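Local coordinates for uncharacterized protein lp_0118 (PDB 3K2Y) that is of unknown function but belongs to the HIRAN domain family and probably binds nucleic acid, with zinc binding also proposed, at residues R17-D20 with D21-A24. Numbering follows the deposited sequence.
Sequences RYVD and DIVA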
loop_
_atom_site.group_PDB
_atom_site.type_symbol
_atom_site.label_atom_id
_atom_site.label_comp_id
_atom_site.label_asym_id
_atom_site.label_seq_id
_atom_site.Cartn_x
_atom_site.Cartn_y
_atom_site.Cartn_z
ATOM N N ARG A 17 -6.595 3.550 -9.236
ATOM C CA ARG A 17 -7.504 2.411 -9.342
ATOM C C ARG A 17 -7.919 1.851 -7.985
ATOM O O ARG A 17 -9.008 1.292 -7.845
ATOM C CB ARG A 17 -6.868 1.291 -10.170
ATOM C CG ARG A 17 -5.834 0.469 -9.418
ATOM C CD ARG A 17 -5.335 -0.689 -10.265
ATOM N NE ARG A 17 -4.637 -0.225 -11.463
ATOM C CZ ARG A 17 -3.465 0.402 -11.451
ATOM N NH1 ARG A 17 -2.848 0.643 -10.298
ATOM N NH2 ARG A 17 -2.907 0.791 -12.592
ATOM N N TYR A 18 -7.054 2.007 -6.987
ATOM C CA TYR A 18 -7.335 1.499 -5.650
ATOM C C TYR A 18 -8.088 2.494 -4.773
ATOM O O TYR A 18 -8.422 2.191 -3.626
ATOM C CB TYR A 18 -6.029 1.083 -4.970
ATOM C CG TYR A 18 -5.326 -0.054 -5.682
ATOM C CD1 TYR A 18 -5.940 -1.303 -5.811
ATOM C CD2 TYR A 18 -4.063 0.121 -6.244
ATOM C CE1 TYR A 18 -5.317 -2.348 -6.485
ATOM C CE2 TYR A 18 -3.427 -0.921 -6.919
ATOM C CZ TYR A 18 -4.062 -2.153 -7.039
ATOM O OH TYR A 18 -3.449 -3.185 -7.719
ATOM N N VAL A 19 -8.355 3.676 -5.320
ATOM C CA VAL A 19 -9.075 4.717 -4.590
ATOM C C VAL A 19 -10.572 4.643 -4.889
ATOM O O VAL A 19 -10.993 4.774 -6.037
ATOM C CB VAL A 19 -8.560 6.119 -4.965
ATOM C CG1 VAL A 19 -9.315 7.176 -4.171
ATOM C CG2 VAL A 19 -7.059 6.212 -4.697
ATOM N N ASP A 20 -11.365 4.443 -3.842
ATOM C CA ASP A 20 -12.815 4.321 -3.962
ATOM C C ASP A 20 -13.526 5.356 -4.828
ATOM O O ASP A 20 -13.842 5.105 -5.993
ATOM C CB ASP A 20 -13.454 4.320 -2.572
ATOM C CG ASP A 20 -13.111 3.082 -1.784
ATOM O OD1 ASP A 20 -13.131 1.985 -2.382
ATOM O OD2 ASP A 20 -12.833 3.194 -0.570
ATOM N N ASP A 21 -13.795 6.515 -4.241
ATOM C CA ASP A 21 -14.492 7.588 -4.933
ATOM C C ASP A 21 -13.617 8.211 -6.015
ATOM O O ASP A 21 -13.973 9.233 -6.599
ATOM C CB ASP A 21 -14.900 8.657 -3.919
ATOM C CG ASP A 21 -16.317 9.140 -4.118
ATOM O OD1 ASP A 21 -16.644 9.572 -5.243
ATOM O OD2 ASP A 21 -17.103 9.093 -3.145
ATOM N N ILE A 22 -12.483 7.574 -6.284
ATOM C CA ILE A 22 -11.517 8.055 -7.266
ATOM C C ILE A 22 -12.116 8.797 -8.466
ATOM O O ILE A 22 -11.607 9.848 -8.859
ATOM C CB ILE A 22 -10.620 6.884 -7.768
ATOM C CG1 ILE A 22 -9.212 7.398 -8.085
ATOM C CG2 ILE A 22 -11.243 6.209 -8.984
ATOM C CD1 ILE A 22 -9.124 8.351 -9.247
ATOM N N VAL A 23 -13.196 8.268 -9.035
ATOM C CA VAL A 23 -13.824 8.889 -10.200
ATOM C C VAL A 23 -14.413 10.281 -9.933
ATOM O O VAL A 23 -14.179 11.219 -10.700
ATOM C CB VAL A 23 -14.927 7.970 -10.784
ATOM C CG1 VAL A 23 -15.976 7.666 -9.729
ATOM C CG2 VAL A 23 -15.558 8.625 -11.994
ATOM N N ALA A 24 -15.168 10.417 -8.847
ATOM C CA ALA A 24 -15.780 11.695 -8.501
ATOM C C ALA A 24 -14.761 12.688 -7.948
ATOM O O ALA A 24 -14.866 13.892 -8.186
ATOM C CB ALA A 24 -16.901 11.479 -7.488
#
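Val19 and Ile22 meet across a beta turn, a local contact at the surface of a HIRAN domain, where the chain has left strand 4-14 of the antiparallel barrel and is about to enter the short helix 22-25. Asp20 and Asp21 occupy the two central positions, and the CA atoms of Val19 and Ile22 come within 4.9 Å of each other. The closing hydrogen bond runs from Ile22 N to Val19 O at 3.2 Å, but it is bent, 139° at the hydrogen, and the model is cramped here, so its exact geometry is doubtful.

The outer side is acidic and exposed. Asp20 turns its carboxylate away from the 21-24 segment, and its OD2 comes near Asp47 OD2 of the second subunit, a pairing of like charges that is probably unfavourable unless compensated. Tyr18 packs on Tyr66 of that same subunit, and in the 3-10 segment that ends at Tyr18, Arg17 CG sits 3.6 Å above the centre of the Tyr18 ring. Within the helical segment, Ala24 N makes a weak hydrogen bond to Asp21 O at 2.8 Å.

The side chains at the two ends of the turn pack together, crossing at about a right angle. Ile22 presents its CG1 branch to Val19 CB at 3.4 Å. Ile22 is buried, and its side chain also touches Glu16 earlier in the same loop and Gln93 in another. With an alanine here the CG1 branch that meets Val19 CB is gone, which would probably open a gap beside Glu16 and Gln93. On the Val19 side, CG1 stands anti to its own backbone nitrogen (chi1 -179°), which brings that methyl within 3.8 Å of Ile22 CB, while CG2 lies farther from the isoleucine.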